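Local structure of amidohydrolase (Pseudomonas aeruginosa, 2I5G) at residues A95-D100 / E106-L111; E167-S172 / L198-D203; V176-C181 / R191-E196; F258-T263 / A269-N274. The protein probably acts as a metal-dependent dipeptidase of the membrane dipeptidase family (peptidase family M19), built on a TIM-barrel fold. The protein carries 2 engineered substitutions. One frame throughout, in Å; residues are numbered along the deposited sequence.

Overall arrangement
The four contacts follow one another along a single TIM-barrel chain, except that interaction 3 lies within the span bridged by interaction 2. Those two are neighbours: their centres are about 10 Å apart, both use helix 195-203, and they touch, as where Ile201 CD1 meets Tyr178 CD2 at 3.7 Å. Together they pack the unit made of helix 162-171, strand 177-181 and helix 195-203. Interaction 1 follows strand 86-92 in the chain, with its centre about 23 Å from that of interaction 2. Interaction 4 stands about 21 Å from interaction 3, centre to centre. Interaction 3 lies nearest the chain centre, interaction 4 at the surface, and 1, 2 and 4 each touch the second subunit.

Interaction 1 (A95-D100 / E106-L111); sequences AHAFED and EVFKQL
Phe108 of helix 103-110 meets Ala97 and Phe98 of the short 3-10 turn that comes before the helix. The contact has no hydrogen bond across it and is carried by apolar packing.

The two rings meet through a few atoms. Phe98 CE1 lies 3.7 Å from Phe108 CD2, and Phe98 CD1 is just as near to that atom. Phe108 CD2 comes to the rim of the Phe98 ring, near its plane, and the two side chains cross at a slant. Phe98 has its CG beside the backbone N (chi1 -60°), which places the ring toward the helix, and chi2 (-44°) leaves CD1 and CE1 nearest Phe108.

The aromatic-to-backbone part involves Ala97. Its carbonyl O sits 3.5 Å from Phe108 CE2, at the ring edge and close to the ring plane. Ala97 CB adds a looser apolar touch, 4.1 Å from the same CE2.

Within the segments, the backbone holds its own shape. Phe98 N bonds to Ala95 O at 2.9 Å, and Glu99 N to His96 O at 2.7 Å, which closes the 3-10 turn.

Other helices and a strand pack round the same rings. Phe108 also meets Phe92 edge-to-face and packs on Val51 and Ile54 of helix 47-63, while Phe98 lies on Ile144 of helix 139-151. The three touching residues are buried. This is buried packing in the outer, helical layer of the TIM barrel, where the loop after strand 86-92 folds back on the helix that follows it.

Interaction 2 (E167-S172 / L198-D203); sequences EVILES and LKFIAD
Two neighbouring helices of the TIM barrel's outer layer pack here, with Ile169 and Leu170 of helix 162-171 facing Phe200 and Ile201 of helix 195-203. Strand 177-181 lies between the two helices in the chain. Their short segments run nearly parallel, 14° apart, with the axes 10.5 Å from each other. The spacing is bridged by side chains alone, all apolar.

Ile169 supplies the inner part. Its CG1 stands beside the backbone N (chi1 -61°) and the chain then extends, which carries CD1 across to the other helix. There CD1 lies 3.9 Å from Ile201 CB, and the two isoleucines cross at about a right angle. The same methyl meets the Phe200 ring at its edge, in the ring plane, at CD2. Val176 backs Ile169 from the adjoining strand region.

Leu170 and Phe200 form the outer part. Leu170 is exposed, whereas Ile169 and Ile201 are buried. His204 lies against Phe200, ring to ring, and also touches Ile169 and Leu170. The Leu170 side chain runs across Phe200 roughly at right angles, and its closest point is CD1, 3.6 Å from Phe200 CZ.

Interaction 3 (V176-C181 / R191-E196); sequences VCYSHC and RNKSDE
The backbone from Tyr178 to Cys181 turns a corner at Ser179 and His180, and it comes nearest the loop before helix 195-203 at Cys181 and Asn192, whose CA atoms are 5.9 Å apart.

Arg191 grips that corner. Its NH2 gives a hydrogen bond to His180 O at 2.8 Å, with an N-H...O angle of 157°. The donor stands above the carbonyl plane, while the oxygen lies close to the guanidinium plane. NH1 adds a weak bond to the same oxygen at 3.3 Å. A bend at chi3 (75°) turns the arginine tip back to the corner. The same NH2 is 3.3 Å from His180 CD2, and the ring and guanidinium planes are 55° apart. His180 ND1 shares a 2.7 Å hydrogen bond with Ser179 OG, and NE2 bonds to His159; together they should limit rotation of the ring.

Lys193 fills the other half. Its CE lies over one face of the Tyr178 ring, 3.9 Å from the centroid, in a CH-pi contact. Nearer its backbone, Lys193 CG lies 3.9 Å from Cys181 SG. The side chain passes on to Ser158 O, so the buried, probably charged, amino group has a backbone partner.

Backbone hydrogen bonds of Val176 and Tyr178 join this segment to strand 207-210, and helix 195-203 makes the crossover from strand 177-181. The contact thus lies inside this beta-alpha-beta unit, with Tyr178 on Ile201 and Lys193 on Leu198 of the helix, and Ser179 and His180 on Leu16 of strand 13-17.

Interaction 4 (F258-T263 / A269-N274); sequences FFEWLT and ARRLTN
Thr263 and Leu272 join the C-terminal part of helix 256-263 to the loop that folds back on it, in this TIM-barrel protein. The tight part is the backbone. Leu272 N donates to Thr263 O at 2.8 Å, with an N-H...O angle of 160°. The returning chain thereby satisfies the Thr263 carbonyl. Beside it, Thr263 CB lies 3.5 Å from Thr273 O, and the threonine methyls, both CG2, meet at 3.7 Å. Thr263 is buried, and its hydroxyl turns back to the carbonyls of its own helix.

The solvent side is a salt bridge from an exposed arginine. Arg271 NH2 binds Glu260 OE2 at 2.9 Å, on the syn side of the carboxylate but tilted out of the planes of both groups. The second bond, NH1 to Glu260 OE1, is weak, and the two flat groups are twisted 51° apart, so this is not a flat two-pronged pair. A bend at chi2 (-62°) brings the glutamate's carboxylate round to the arginine.

One residue earlier, Arg270 points away from the helix segment. It pairs with Asp265 and with Glu143 of the second subunit, which places this loop at the subunit interface. Arg271 is also steadied from its own segment: its NE donates to Thr273 O at 2.9 Å, with the oxygen near the guanidinium plane.

Interaction 1 (A95-D100 / E106-L111)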
loop_
_atom_site.group_PDB
_atom_site.type_symbol
_atom_site.label_atom_id
_atom_site.label_comp_id
_atom_site.label_asym_id
_atom_site.label_seq_id
_atom_site.Cartn_x
_atom_site.Cartn_y
_atom_site.Cartn_z
ATOM N N ALA A 95 -0.085 8.530 5.431
ATOM C CA ALA A 95 0.616 8.974 4.234
ATOM C C ALA A 95 -0.146 8.507 2.996
ATOM O O ALA A 95 0.203 8.867 1.872
ATOM C CB ALA A 95 2.021 8.405 4.216
ATOM N N HIS A 96 -1.193 7.716 3.215
ATOM C CA HIS A 96 -1.997 7.175 2.127
ATOM C C HIS A 96 -2.573 8.240 1.198
ATOM O O HIS A 96 -2.832 7.970 0.019
ATOM C CB HIS A 96 -3.123 6.307 2.685
ATOM C CG HIS A 96 -3.898 5.583 1.629
ATOM N ND1 HIS A 96 -3.307 4.709 0.741
ATOM C CD2 HIS A 96 -5.211 5.628 1.296
ATOM C CE1 HIS A 96 -4.221 4.247 -0.094
ATOM N NE2 HIS A 96 -5.385 4.790 0.222
ATOM N N ALA A 97 -2.765 9.448 1.725
ATOM C CA ALA A 97 -3.296 10.562 0.943
ATOM C C ALA A 97 -2.381 10.883 -0.238
ATOM O O ALA A 97 -2.833 11.431 -1.247
ATOM C CB ALA A 97 -3.448 11.779 1.821
ATOM N N PHE A 98 -1.096 10.554 -0.106
ATOM C CA PHE A 98 -0.129 10.783 -1.181
ATOM C C PHE A 98 -0.302 9.716 -2.256
ATOM O O PHE A 98 0.259 9.829 -3.350
ATOM C CB PHE A 98 1.315 10.672 -0.682
ATOM C CG PHE A 98 1.682 11.647 0.391
ATOM C CD1 PHE A 98 1.309 12.983 0.302
ATOM C CD2 PHE A 98 2.467 11.235 1.468
ATOM C CE1 PHE A 98 1.717 13.896 1.269
ATOM C CE2 PHE A 98 2.882 12.136 2.441
ATOM C CZ PHE A 98 2.509 13.467 2.342
ATOM N N GLU A 99 -1.064 8.673 -1.941
ATOM C CA GLU A 99 -1.264 7.570 -2.873
ATOM C C GLU A 99 0.105 7.067 -3.364
ATOM O O GLU A 99 0.960 6.717 -2.543
ATOM C CB GLU A 99 -2.167 8.012 -4.032
ATOM C CG GLU A 99 -3.621 8.214 -3.584
ATOM C CD GLU A 99 -4.592 8.554 -4.718
ATOM O OE1 GLU A 99 -5.805 8.682 -4.428
ATOM O OE2 GLU A 99 -4.154 8.695 -5.884
ATOM N N ASP A 100 0.333 7.027 -4.673
ATOM C CA ASP A 100 1.621 6.552 -5.179
ATOM C C ASP A 100 2.411 7.661 -5.853
ATOM O O ASP A 100 3.347 7.410 -6.607
ATOM C CB ASP A 100 1.424 5.407 -6.164
ATOM C CG ASP A 100 0.634 5.822 -7.380
ATOM O OD1 ASP A 100 0.625 5.060 -8.370
ATOM O OD2 ASP A 100 0.014 6.906 -7.340
ATOM N N GLU A 106 4.537 17.750 -2.124
ATOM C CA GLU A 106 4.659 19.188 -2.323
ATOM C C GLU A 106 3.293 19.857 -2.520
ATOM O O GLU A 106 3.101 21.012 -2.138
ATOM C CB GLU A 106 5.555 19.461 -3.528
ATOM C CG GLU A 106 5.673 20.919 -3.921
ATOM C CD GLU A 106 6.713 21.130 -5.001
ATOM O OE1 GLU A 106 6.640 20.440 -6.044
ATOM O OE2 GLU A 106 7.604 21.984 -4.807
ATOM N N VAL A 107 2.351 19.129 -3.117
ATOM C CA VAL A 107 1.009 19.645 -3.370
ATOM C C VAL A 107 0.273 19.945 -2.073
ATOM O O VAL A 107 -0.311 21.019 -1.912
ATOM C CB VAL A 107 0.142 18.634 -4.170
ATOM C CG1 VAL A 107 -1.277 19.169 -4.312
ATOM C CG2 VAL A 107 0.748 18.381 -5.540
ATOM N N PHE A 108 0.290 18.990 -1.150
ATOM C CA PHE A 108 -0.404 19.176 0.119
ATOM C C PHE A 108 0.261 20.247 0.956
ATOM O O PHE A 108 -0.408 21.007 1.660
ATOM C CB PHE A 108 -0.479 17.854 0.885
ATOM C CG PHE A 108 -1.551 16.933 0.380
ATOM C CD1 PHE A 108 -2.884 17.342 0.372
ATOM C CD2 PHE A 108 -1.234 15.663 -0.095
ATOM C CE1 PHE A 108 -3.888 16.499 -0.102
ATOM C CE2 PHE A 108 -2.228 14.811 -0.574
ATOM C CZ PHE A 108 -3.560 15.229 -0.577
ATOM N N LYS A 109 1.585 20.305 0.878
ATOM C CA LYS A 109 2.326 21.313 1.607
ATOM C C LYS A 109 1.825 22.668 1.128
ATOM O O LYS A 109 1.617 23.572 1.934
ATOM C CB LYS A 109 3.821 21.177 1.329
ATOM C CG LYS A 109 4.669 22.295 1.909
ATOM C CD LYS A 109 4.628 22.343 3.423
ATOM C CE LYS A 109 5.402 23.562 3.911
ATOM N NZ LYS A 109 5.458 23.650 5.391
ATOM N N GLN A 110 1.627 22.804 -0.186
ATOM C CA GLN A 110 1.127 24.055 -0.762
ATOM C C GLN A 110 -0.304 24.341 -0.312
ATOM O O GLN A 110 -0.779 25.473 -0.408
ATOM C CB GLN A 110 1.159 24.015 -2.291
ATOM C CG GLN A 110 2.548 23.999 -2.908
ATOM C CD GLN A 110 2.532 24.343 -4.391
ATOM O OE1 GLN A 110 1.473 24.435 -5.012
ATOM N NE2 GLN A 110 3.715 24.533 -4.965
ATOM N N LEU A 111 -0.991 23.310 0.173
ATOM C CA LEU A 111 -2.362 23.468 0.638
ATOM C C LEU A 111 -2.451 23.663 2.149
ATOM O O LEU A 111 -3.535 23.675 2.716
ATOM C CB LEU A 111 -3.200 22.265 0.204
ATOM C CG LEU A 111 -3.329 22.149 -1.320
ATOM C CD1 LEU A 111 -3.991 20.835 -1.687
ATOM C CD2 LEU A 111 -4.134 23.339 -1.855
#

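Interaction 2 (E167-S172 / L198-D203)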
loop_
_atom_site.group_PDB
_atom_site.type_symbol
_atom_site.label_atom_id
_atom_site.label_comp_id
_atom_site.label_asym_id
_atom_site.label_seq_id
_atom_site.Cartn_x
_atom_site.Cartn_y
_atom_site.Cartn_z
ATOM N N GLU A 167 13.271 2.912 11.294
ATOM C CA GLU A 167 13.894 3.226 10.012
ATOM C C GLU A 167 13.646 4.684 9.653
ATOM O O GLU A 167 14.536 5.370 9.154
ATOM C CB GLU A 167 13.350 2.302 8.920
ATOM C CG GLU A 167 13.842 0.868 9.052
ATOM C CD GLU A 167 13.118 -0.105 8.140
ATOM O OE1 GLU A 167 13.089 0.120 6.916
ATOM O OE2 GLU A 167 12.578 -1.107 8.648
ATOM N N VAL A 168 12.439 5.161 9.929
ATOM C CA VAL A 168 12.090 6.546 9.641
ATOM C C VAL A 168 12.937 7.518 10.473
ATOM O O VAL A 168 13.382 8.551 9.973
ATOM C CB VAL A 168 10.577 6.805 9.909
ATOM C CG1 VAL A 168 10.251 8.293 9.767
ATOM C CG2 VAL A 168 9.740 5.993 8.933
ATOM N N ILE A 169 13.165 7.192 11.740
ATOM C CA ILE A 169 13.966 8.069 12.588
ATOM C C ILE A 169 15.399 8.155 12.064
ATOM O O ILE A 169 16.029 9.217 12.101
ATOM C CB ILE A 169 14.010 7.563 14.050
ATOM C CG1 ILE A 169 12.592 7.522 14.632
ATOM C CG2 ILE A 169 14.919 8.470 14.886
ATOM C CD1 ILE A 169 12.508 6.911 16.010
ATOM N N LEU A 170 15.899 7.028 11.572
ATOM C CA LEU A 170 17.255 6.934 11.050
ATOM C C LEU A 170 17.410 7.527 9.649
ATOM O O LEU A 170 18.509 7.888 9.246
ATOM C CB LEU A 170 17.674 5.461 11.031
ATOM C CG LEU A 170 18.664 4.894 12.057
ATOM C CD1 LEU A 170 18.631 5.672 13.359
ATOM C CD2 LEU A 170 18.326 3.428 12.283
ATOM N N GLU A 171 16.306 7.633 8.917
ATOM C CA GLU A 171 16.321 8.146 7.548
ATOM C C GLU A 171 16.092 9.651 7.396
ATOM O O GLU A 171 16.708 10.287 6.542
ATOM C CB GLU A 171 15.287 7.369 6.717
ATOM C CG GLU A 171 14.879 7.983 5.376
ATOM C CD GLU A 171 15.921 7.809 4.288
ATOM O OE1 GLU A 171 16.397 6.672 4.087
ATOM O OE2 GLU A 171 16.250 8.812 3.620
ATOM N N SER A 172 15.214 10.227 8.212
ATOM C CA SER A 172 14.937 11.655 8.095
ATOM C C SER A 172 16.101 12.494 8.581
ATOM O O SER A 172 16.785 12.132 9.541
ATOM C CB SER A 172 13.690 12.039 8.886
ATOM O OG SER A 172 13.971 12.051 10.271
ATOM N N LEU A 198 11.275 5.496 23.427
ATOM C CA LEU A 198 11.214 6.898 23.789
ATOM C C LEU A 198 12.609 7.493 23.896
ATOM O O LEU A 198 12.824 8.656 23.569
ATOM C CB LEU A 198 10.489 7.056 25.119
ATOM C CG LEU A 198 9.015 6.646 25.143
ATOM C CD1 LEU A 198 8.533 6.689 26.573
ATOM C CD2 LEU A 198 8.177 7.582 24.261
ATOM N N LYS A 199 13.562 6.693 24.358
ATOM C CA LYS A 199 14.928 7.171 24.517
ATOM C C LYS A 199 15.610 7.267 23.168
ATOM O O LYS A 199 16.414 8.174 22.929
ATOM C CB LYS A 199 15.712 6.233 25.442
ATOM C CG LYS A 199 17.197 6.556 25.545
ATOM C CD LYS A 199 17.896 5.687 26.594
ATOM C CE LYS A 199 19.390 5.544 26.313
ATOM N NZ LYS A 199 20.104 6.846 26.256
ATOM N N PHE A 200 15.266 6.338 22.283
ATOM C CA PHE A 200 15.842 6.293 20.944
ATOM C C PHE A 200 15.407 7.474 20.070
ATOM O O PHE A 200 16.202 7.993 19.287
ATOM C CB PHE A 200 15.451 4.981 20.254
ATOM C CG PHE A 200 16.143 4.750 18.932
ATOM C CD1 PHE A 200 17.368 4.100 18.879
ATOM C CD2 PHE A 200 15.565 5.188 17.741
ATOM C CE1 PHE A 200 18.012 3.887 17.658
ATOM C CE2 PHE A 200 16.200 4.983 16.516
ATOM C CZ PHE A 200 17.427 4.330 16.473
ATOM N N ILE A 201 14.153 7.902 20.190
ATOM C CA ILE A 201 13.695 9.009 19.357
ATOM C C ILE A 201 14.199 10.346 19.873
ATOM O O ILE A 201 14.400 11.277 19.099
ATOM C CB ILE A 201 12.153 9.065 19.237
ATOM C CG1 ILE A 201 11.767 10.119 18.199
ATOM C CG2 ILE A 201 11.523 9.387 20.589
ATOM C CD1 ILE A 201 10.270 10.288 18.010
ATOM N N ALA A 202 14.404 10.448 21.179
ATOM C CA ALA A 202 14.909 11.693 21.744
ATOM C C ALA A 202 16.405 11.826 21.429
ATOM O O ALA A 202 16.886 12.914 21.103
ATOM C CB ALA A 202 14.679 11.721 23.252
ATOM N N ASP A 203 17.136 10.717 21.519
ATOM C CA ASP A 203 18.567 10.743 21.240
ATOM C C ASP A 203 18.846 11.213 19.823
ATOM O O ASP A 203 19.866 11.851 19.565
ATOM C CB ASP A 203 19.193 9.364 21.457
ATOM C CG ASP A 203 19.457 9.072 22.918
ATOM O OD1 ASP A 203 19.932 9.985 23.626
ATOM O OD2 ASP A 203 19.206 7.932 23.361
#

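Interaction 3 (V176-C181 / R191-E196)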
loop_
_atom_site.group_PDB
_atom_site.type_symbol
_atom_site.label_atom_id
_atom_site.label_comp_id
_atom_site.label_asym_id
_atom_site.label_seq_id
_atom_site.Cartn_x
_atom_site.Cartn_y
_atom_site.Cartn_z
ATOM N N VAL A 176 11.689 13.948 13.808
ATOM C CA VAL A 176 10.387 13.334 13.570
ATOM C C VAL A 176 9.677 13.336 14.924
ATOM O O VAL A 176 10.254 13.763 15.928
ATOM C CB VAL A 176 10.511 11.897 13.041
ATOM C CG1 VAL A 176 11.219 11.910 11.686
ATOM C CG2 VAL A 176 11.260 11.040 14.035
ATOM N N CYS A 177 8.441 12.861 14.975
ATOM C CA CYS A 177 7.737 12.899 16.247
ATOM C C CYS A 177 6.679 11.833 16.437
ATOM O O CYS A 177 6.280 11.148 15.492
ATOM C CB CYS A 177 7.054 14.256 16.400
ATOM S SG CYS A 177 5.696 14.498 15.189
ATOM N N TYR A 178 6.251 11.708 17.690
ATOM C CA TYR A 178 5.169 10.820 18.087
ATOM C C TYR A 178 4.198 11.860 18.636
ATOM O O TYR A 178 4.087 12.033 19.850
ATOM C CB TYR A 178 5.571 9.873 19.219
ATOM C CG TYR A 178 6.468 8.717 18.830
ATOM C CD1 TYR A 178 6.225 7.972 17.675
ATOM C CD2 TYR A 178 7.541 8.344 19.642
ATOM C CE1 TYR A 178 7.030 6.883 17.338
ATOM C CE2 TYR A 178 8.349 7.259 19.316
ATOM C CZ TYR A 178 8.088 6.533 18.164
ATOM O OH TYR A 178 8.887 5.458 17.846
ATOM N N SER A 179 3.529 12.574 17.730
ATOM C CA SER A 179 2.586 13.629 18.093
ATOM C C SER A 179 1.682 13.285 19.265
ATOM O O SER A 179 1.374 14.150 20.080
ATOM C CB SER A 179 1.723 14.011 16.882
ATOM O OG SER A 179 0.905 12.931 16.466
ATOM N N HIS A 180 1.257 12.029 19.353
ATOM C CA HIS A 180 0.380 11.614 20.439
ATOM C C HIS A 180 0.528 10.145 20.828
ATOM O O HIS A 180 0.076 9.251 20.114
ATOM C CB HIS A 180 -1.085 11.917 20.078
ATOM C CG HIS A 180 -1.578 11.217 18.845
ATOM N ND1 HIS A 180 -1.087 11.485 17.585
ATOM C CD2 HIS A 180 -2.534 10.272 18.681
ATOM C CE1 HIS A 180 -1.721 10.735 16.699
ATOM N NE2 HIS A 180 -2.605 9.991 17.338
ATOM N N CYS A 181 1.157 9.893 21.971
ATOM C CA CYS A 181 1.343 8.523 22.437
ATOM C C CYS A 181 1.544 8.462 23.947
ATOM O O CYS A 181 1.648 9.484 24.618
ATOM C CB CYS A 181 2.548 7.895 21.752
ATOM S SG CYS A 181 4.082 8.680 22.250
ATOM N N ARG A 191 -0.306 0.532 20.995
ATOM C CA ARG A 191 0.042 1.875 20.546
ATOM C C ARG A 191 0.969 2.656 21.468
ATOM O O ARG A 191 1.432 3.739 21.116
ATOM C CB ARG A 191 -1.218 2.694 20.247
ATOM C CG ARG A 191 -1.080 3.435 18.936
ATOM C CD ARG A 191 -2.331 4.149 18.479
ATOM N NE ARG A 191 -2.596 5.374 19.227
ATOM C CZ ARG A 191 -1.684 6.295 19.519
ATOM N NH1 ARG A 191 -0.423 6.142 19.138
ATOM N NH2 ARG A 191 -2.042 7.384 20.186
ATOM N N ASN A 192 1.244 2.113 22.647
ATOM C CA ASN A 192 2.148 2.775 23.579
ATOM C C ASN A 192 3.597 2.493 23.189
ATOM O O ASN A 192 3.880 1.505 22.508
ATOM C CB ASN A 192 1.897 2.295 25.007
ATOM C CG ASN A 192 0.652 2.894 25.602
ATOM O OD1 ASN A 192 0.160 3.911 25.126
ATOM N ND2 ASN A 192 0.145 2.281 26.658
ATOM N N LYS A 193 4.511 3.355 23.621
ATOM C CA LYS A 193 5.920 3.183 23.296
ATOM C C LYS A 193 6.780 2.753 24.490
ATOM O O LYS A 193 6.572 3.201 25.617
ATOM C CB LYS A 193 6.471 4.481 22.708
ATOM C CG LYS A 193 5.594 5.104 21.626
ATOM C CD LYS A 193 5.410 4.188 20.421
ATOM C CE LYS A 193 4.622 4.888 19.314
ATOM N NZ LYS A 193 4.233 3.964 18.214
ATOM N N SER A 194 7.754 1.887 24.224
ATOM C CA SER A 194 8.666 1.376 25.248
ATOM C C SER A 194 9.665 2.446 25.656
ATOM O O SER A 194 9.860 3.421 24.933
ATOM C CB SER A 194 9.441 0.177 24.707
ATOM O OG SER A 194 10.363 0.605 23.720
ATOM N N ASP A 195 10.303 2.257 26.809
ATOM C CA ASP A 195 11.295 3.215 27.291
ATOM C C ASP A 195 12.427 3.306 26.272
ATOM O O ASP A 195 12.898 4.398 25.936
ATOM C CB ASP A 195 11.855 2.783 28.650
ATOM C CG ASP A 195 10.782 2.690 29.726
ATOM O OD1 ASP A 195 9.927 3.596 29.808
ATOM O OD2 ASP A 195 10.798 1.714 30.503
ATOM N N GLU A 196 12.855 2.148 25.779
ATOM C CA GLU A 196 13.925 2.100 24.791
ATOM C C GLU A 196 13.543 2.936 23.576
ATOM O O GLU A 196 14.374 3.659 23.023
ATOM C CB GLU A 196 14.207 0.648 24.378
ATOM C CG GLU A 196 12.963 -0.239 24.277
ATOM C CD GLU A 196 12.572 -0.899 25.601
ATOM O OE1 GLU A 196 13.206 -1.904 25.983
ATOM O OE2 GLU A 196 11.634 -0.413 26.264
#

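Interaction 4 (F258-T263 / A269-N274)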
loop_
_atom_site.group_PDB
_atom_site.type_symbol
_atom_site.label_atom_id
_atom_site.label_comp_id
_atom_site.label_asym_id
_atom_site.label_seq_id
_atom_site.Cartn_x
_atom_site.Cartn_y
_atom_site.Cartn_z
ATOM N N PHE A 258 -17.966 7.266 14.037
ATOM C CA PHE A 258 -16.585 7.744 13.967
ATOM C C PHE A 258 -15.577 6.788 14.593
ATOM O O PHE A 258 -14.497 6.578 14.044
ATOM C CB PHE A 258 -16.473 9.105 14.652
ATOM C CG PHE A 258 -15.067 9.653 14.713
ATOM C CD1 PHE A 258 -14.482 10.232 13.597
ATOM C CD2 PHE A 258 -14.342 9.618 15.906
ATOM C CE1 PHE A 258 -13.191 10.777 13.669
ATOM C CE2 PHE A 258 -13.054 10.158 15.986
ATOM C CZ PHE A 258 -12.481 10.737 14.867
ATOM N N PHE A 259 -15.918 6.224 15.747
ATOM C CA PHE A 259 -15.013 5.300 16.415
ATOM C C PHE A 259 -14.927 3.959 15.710
ATOM O O PHE A 259 -13.844 3.379 15.604
ATOM C CB PHE A 259 -15.412 5.135 17.885
ATOM C CG PHE A 259 -15.039 6.318 18.726
ATOM C CD1 PHE A 259 -13.703 6.614 18.963
ATOM C CD2 PHE A 259 -16.013 7.194 19.194
ATOM C CE1 PHE A 259 -13.337 7.777 19.649
ATOM C CE2 PHE A 259 -15.663 8.354 19.878
ATOM C CZ PHE A 259 -14.320 8.649 20.106
ATOM N N GLU A 260 -16.057 3.470 15.213
ATOM C CA GLU A 260 -16.065 2.200 14.491
ATOM C C GLU A 260 -15.203 2.345 13.242
ATOM O O GLU A 260 -14.532 1.407 12.815
ATOM C CB GLU A 260 -17.498 1.818 14.105
ATOM C CG GLU A 260 -18.359 1.438 15.298
ATOM C CD GLU A 260 -17.819 0.219 16.030
ATOM O OE1 GLU A 260 -17.884 -0.895 15.463
ATOM O OE2 GLU A 260 -17.319 0.378 17.165
ATOM N N TRP A 261 -15.225 3.549 12.681
ATOM C CA TRP A 261 -14.472 3.895 11.483
ATOM C C TRP A 261 -12.972 3.886 11.763
ATOM O O TRP A 261 -12.160 3.523 10.912
ATOM C CB TRP A 261 -14.902 5.283 11.018
ATOM C CG TRP A 261 -14.244 5.737 9.778
ATOM C CD1 TRP A 261 -14.331 5.160 8.543
ATOM C CD2 TRP A 261 -13.440 6.907 9.622
ATOM N NE1 TRP A 261 -13.634 5.906 7.624
ATOM C CE2 TRP A 261 -13.078 6.984 8.259
ATOM C CE3 TRP A 261 -12.993 7.901 10.500
ATOM C CZ2 TRP A 261 -12.291 8.021 7.750
ATOM C CZ3 TRP A 261 -12.208 8.936 9.992
ATOM C CH2 TRP A 261 -11.870 8.985 8.629
ATOM N N LEU A 262 -12.615 4.301 12.966
ATOM C CA LEU A 262 -11.231 4.341 13.382
ATOM C C LEU A 262 -10.743 2.938 13.763
ATOM O O LEU A 262 -9.557 2.646 13.672
ATOM C CB LEU A 262 -11.091 5.288 14.580
ATOM C CG LEU A 262 -10.379 6.640 14.422
ATOM C CD1 LEU A 262 -10.826 7.358 13.176
ATOM C CD2 LEU A 262 -10.656 7.490 15.652
ATOM N N THR A 263 -11.655 2.058 14.167
ATOM C CA THR A 263 -11.250 0.721 14.598
ATOM C C THR A 263 -11.281 -0.431 13.590
ATOM O O THR A 263 -10.833 -1.542 13.905
ATOM C CB THR A 263 -12.038 0.305 15.843
ATOM O OG1 THR A 263 -13.438 0.500 15.610
ATOM C CG2 THR A 263 -11.598 1.136 17.040
ATOM N N ALA A 269 -13.217 -2.451 6.996
ATOM C CA ALA A 269 -12.877 -3.875 6.977
ATOM C C ALA A 269 -12.845 -4.535 8.348
ATOM O O ALA A 269 -13.556 -4.129 9.257
ATOM C CB ALA A 269 -11.544 -4.080 6.273
ATOM N N ARG A 270 -12.013 -5.558 8.489
ATOM C CA ARG A 270 -11.901 -6.294 9.742
ATOM C C ARG A 270 -11.647 -5.415 10.970
ATOM O O ARG A 270 -11.078 -4.332 10.879
ATOM C CB ARG A 270 -10.793 -7.340 9.626
ATOM C CG ARG A 270 -9.431 -6.731 9.442
ATOM C CD ARG A 270 -8.367 -7.767 9.126
ATOM N NE ARG A 270 -7.068 -7.117 9.006
ATOM C CZ ARG A 270 -6.787 -6.197 8.093
ATOM N NH1 ARG A 270 -7.714 -5.837 7.215
ATOM N NH2 ARG A 270 -5.594 -5.612 8.082
ATOM N N ARG A 271 -12.078 -5.899 12.124
ATOM C CA ARG A 271 -11.895 -5.170 13.365
ATOM C C ARG A 271 -10.439 -5.262 13.807
ATOM O O ARG A 271 -9.916 -6.357 14.014
ATOM C CB ARG A 271 -12.812 -5.749 14.446
ATOM C CG ARG A 271 -12.719 -5.047 15.786
ATOM C CD ARG A 271 -14.095 -4.867 16.391
ATOM N NE ARG A 271 -14.191 -3.570 17.050
ATOM C CZ ARG A 271 -15.309 -2.856 17.140
ATOM N NH1 ARG A 271 -16.434 -3.318 16.611
ATOM N NH2 ARG A 271 -15.296 -1.676 17.753
ATOM N N LEU A 272 -9.790 -4.110 13.944
ATOM C CA LEU A 272 -8.396 -4.057 14.369
ATOM C C LEU A 272 -8.285 -4.000 15.889
ATOM O O LEU A 272 -7.319 -4.483 16.470
ATOM C CB LEU A 272 -7.710 -2.823 13.778
ATOM C CG LEU A 272 -7.652 -2.756 12.254
ATOM C CD1 LEU A 272 -7.065 -1.432 11.798
ATOM C CD2 LEU A 272 -6.830 -3.929 11.752
ATOM N N THR A 273 -9.282 -3.405 16.531
ATOM C CA THR A 273 -9.268 -3.276 17.981
ATOM C C THR A 273 -10.617 -2.791 18.492
ATOM O O THR A 273 -11.549 -2.565 17.718
ATOM C CB THR A 273 -8.187 -2.259 18.434
ATOM O OG1 THR A 273 -7.967 -2.380 19.841
ATOM C CG2 THR A 273 -8.636 -0.832 18.134
ATOM N N ASN A 274 -10.705 -2.645 19.810
ATOM C CA ASN A 274 -11.910 -2.156 20.466
ATOM C C ASN A 274 -11.452 -1.285 21.624
ATOM O O ASN A 274 -10.856 -1.780 22.579
ATOM C CB ASN A 274 -12.769 -3.316 20.973
ATOM C CG ASN A 274 -14.043 -2.842 21.663
ATOM O OD1 ASN A 274 -14.723 -1.925 21.192
ATOM N ND2 ASN A 274 -14.379 -3.479 22.781
#